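Local coordinates for protein glucose-6-phosphate isomerase (Plasmodium falciparum, PDB 3QKI) that probably interconverts glucose 6-phosphate and fructose 6-phosphate, the second step of glycolysis, at residues Lys62-Asp67 with Thr514-Asp519. Numbering follows the deposited sequence. Where two conformers were deposited one is given.
Sequences KNFYMD and TLLLFD
Tyr65 and Leu517 exchange two backbone hydrogen bonds, Tyr65 N to Leu517 O and Leu517 N to Tyr65 O, both 2.9 Å, and Asp67 and Leu515 form a second hydrogen-bonded pair, joining antiparallel strands whose axes approach to 4.6 Å; beyond Phe64 and Phe518, a non-hydrogen-bonded pair, Asp519 N reaches Asn63 O at 3.0 Å. Phe64, Met66, Leu516 and Phe518 share one face. Phe64 CG lies between the backbone N and the carbonyl carbon (chi1 87°), and its ring runs alongside that of Phe518, pointing the same way, planes 31° apart; Phe64 CB lies over the Phe518 ring in a CH-pi contact, 3.9 Å from its centroid. Branched Leu516 serves two neighbours through one methyl, CD2, which is 3.6 Å from Met66 CG and 3.9 Å from Phe64 CE2. On the other face Asp67 CB packs against Leu515 CB; a charge can sit buried here because OD2 forms a salt bridge with Arg70 and OD1 a hydrogen bond with Ser69. Ile356 of helix 356-371 meets Phe64 and Met66. Leu515 and Leu517 suit their place because helix 464-481 packs on them, whereas Tyr65 stacks with Tyr593 of the second subunit. Strand 513-518 thus joins antiparallel strands 58-61 and 64-70 to parallel strand 443-448.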
loop_
_atom_site.group_PDB
_atom_site.type_symbol
_atom_site.label_atom_id
_atom_site.label_comp_id
_atom_site.label_asym_id
_atom_site.label_seq_id
_atom_site.Cartn_x
_atom_site.Cartn_y
_atom_site.Cartn_z
ATOM N N LYS A 62 -26.697 -7.414 11.266
ATOM C CA LYS A 62 -26.297 -6.915 12.580
ATOM C C LYS A 62 -26.167 -5.371 12.557
ATOM O O LYS A 62 -27.136 -4.665 12.259
ATOM C CB LYS A 62 -25.001 -7.610 13.112
ATOM C CG LYS A 62 -25.068 -9.139 13.192
ATOM C CD LYS A 62 -25.607 -9.645 14.515
ATOM C CE LYS A 62 -25.652 -11.151 14.524
ATOM N NZ LYS A 62 -26.418 -11.663 15.695
ATOM N N ASN A 63 -24.947 -4.896 12.823
ATOM C CA ASN A 63 -24.594 -3.488 12.930
ATOM C C ASN A 63 -24.037 -2.863 11.631
ATOM O O ASN A 63 -23.226 -1.927 11.691
ATOM C CB ASN A 63 -23.660 -3.292 14.140
ATOM C CG ASN A 63 -22.701 -4.430 14.411
ATOM O OD1 ASN A 63 -21.545 -4.400 13.997
ATOM N ND2 ASN A 63 -23.152 -5.445 15.136
ATOM N N PHE A 64 -24.482 -3.363 10.447
ATOM C CA PHE A 64 -24.005 -2.833 9.170
ATOM C C PHE A 64 -24.905 -2.994 7.978
ATOM O O PHE A 64 -25.704 -3.937 7.915
ATOM C CB PHE A 64 -22.575 -3.310 8.854
ATOM C CG PHE A 64 -22.404 -4.632 8.138
ATOM C CD1 PHE A 64 -22.207 -5.806 8.854
ATOM C CD2 PHE A 64 -22.321 -4.686 6.755
ATOM C CE1 PHE A 64 -22.012 -7.019 8.197
ATOM C CE2 PHE A 64 -22.122 -5.903 6.097
ATOM C CZ PHE A 64 -21.955 -7.056 6.821
ATOM N N TYR A 65 -24.722 -2.099 7.001
ATOM C CA TYR A 65 -25.384 -2.105 5.707
ATOM C C TYR A 65 -24.349 -2.367 4.598
ATOM O O TYR A 65 -23.234 -1.829 4.632
ATOM C CB TYR A 65 -26.037 -0.729 5.420
ATOM C CG TYR A 65 -27.351 -0.422 6.117
ATOM C CD1 TYR A 65 -28.380 0.231 5.444
ATOM C CD2 TYR A 65 -27.521 -0.666 7.478
ATOM C CE1 TYR A 65 -29.571 0.567 6.090
ATOM C CE2 TYR A 65 -28.728 -0.381 8.122
ATOM C CZ TYR A 65 -29.750 0.237 7.425
ATOM O OH TYR A 65 -30.918 0.569 8.074
ATOM N N MET A 66 -24.712 -3.194 3.626
ATOM C CA MET A 66 -23.907 -3.367 2.430
ATOM C C MET A 66 -24.777 -2.848 1.295
ATOM O O MET A 66 -25.916 -3.300 1.123
ATOM C CB MET A 66 -23.494 -4.816 2.149
ATOM C CG MET A 66 -22.648 -4.911 0.895
ATOM S SD MET A 66 -21.997 -6.530 0.486
ATOM C CE MET A 66 -23.605 -7.399 0.024
ATOM N N ASP A 67 -24.244 -1.885 0.542
ATOM C CA ASP A 67 -24.945 -1.270 -0.569
ATOM C C ASP A 67 -24.282 -1.658 -1.902
ATOM O O ASP A 67 -23.207 -1.157 -2.249
ATOM C CB ASP A 67 -25.033 0.265 -0.332
ATOM C CG ASP A 67 -25.715 1.077 -1.414
ATOM O OD1 ASP A 67 -26.077 0.498 -2.450
ATOM O OD2 ASP A 67 -25.842 2.325 -1.242
ATOM N N THR A 514 -19.075 -0.545 -4.052
ATOM C CA THR A 514 -19.794 -1.206 -2.985
ATOM C C THR A 514 -19.555 -0.359 -1.751
ATOM O O THR A 514 -18.416 0.047 -1.500
ATOM C CB THR A 514 -19.297 -2.638 -2.781
ATOM O OG1 THR A 514 -19.526 -3.373 -3.983
ATOM C CG2 THR A 514 -19.992 -3.317 -1.609
ATOM N N LEU A 515 -20.612 -0.067 -0.999
ATOM C CA LEU A 515 -20.507 0.662 0.262
ATOM C C LEU A 515 -20.792 -0.273 1.424
ATOM O O LEU A 515 -21.802 -0.976 1.428
ATOM C CB LEU A 515 -21.459 1.868 0.330
ATOM C CG LEU A 515 -21.267 3.009 -0.660
ATOM C CD1 LEU A 515 -22.338 4.064 -0.449
ATOM C CD2 LEU A 515 -19.965 3.706 -0.444
ATOM N N LEU A 516 -19.899 -0.281 2.411
ATOM C CA LEU A 516 -20.050 -1.041 3.657
ATOM C C LEU A 516 -20.080 -0.003 4.774
ATOM O O LEU A 516 -19.075 0.694 4.985
ATOM C CB LEU A 516 -18.902 -2.054 3.877
ATOM C CG LEU A 516 -18.852 -3.256 2.944
ATOM C CD1 LEU A 516 -17.500 -3.979 3.041
ATOM C CD2 LEU A 516 -19.964 -4.258 3.262
ATOM N N LEU A 517 -21.247 0.143 5.445
ATOM C CA LEU A 517 -21.393 1.134 6.508
ATOM C C LEU A 517 -21.742 0.467 7.823
ATOM O O LEU A 517 -22.824 -0.095 7.948
ATOM C CB LEU A 517 -22.410 2.259 6.137
ATOM C CG LEU A 517 -22.703 3.352 7.195
ATOM C CD1 LEU A 517 -21.421 4.077 7.646
ATOM C CD2 LEU A 517 -23.696 4.373 6.652
ATOM N N PHE A 518 -20.812 0.536 8.795
ATOM C CA PHE A 518 -20.983 -0.067 10.125
ATOM C C PHE A 518 -21.331 1.012 11.127
ATOM O O PHE A 518 -21.052 2.181 10.883
ATOM C CB PHE A 518 -19.677 -0.755 10.567
ATOM C CG PHE A 518 -19.194 -1.943 9.750
ATOM C CD1 PHE A 518 -19.434 -3.241 10.175
ATOM C CD2 PHE A 518 -18.465 -1.755 8.582
ATOM C CE1 PHE A 518 -18.988 -4.336 9.430
ATOM C CE2 PHE A 518 -18.002 -2.842 7.847
ATOM C CZ PHE A 518 -18.261 -4.133 8.275
ATOM N N ASP A 519 -21.890 0.651 12.282
ATOM C CA ASP A 519 -22.149 1.702 13.264
ATOM C C ASP A 519 -20.846 2.151 13.958
ATOM O O ASP A 519 -20.554 3.341 14.060
ATOM C CB ASP A 519 -23.235 1.280 14.272
ATOM C CG ASP A 519 -22.891 0.123 15.196
ATOM O OD1 ASP A 519 -21.966 -0.667 14.857
ATOM O OD2 ASP A 519 -23.548 -0.003 16.257
#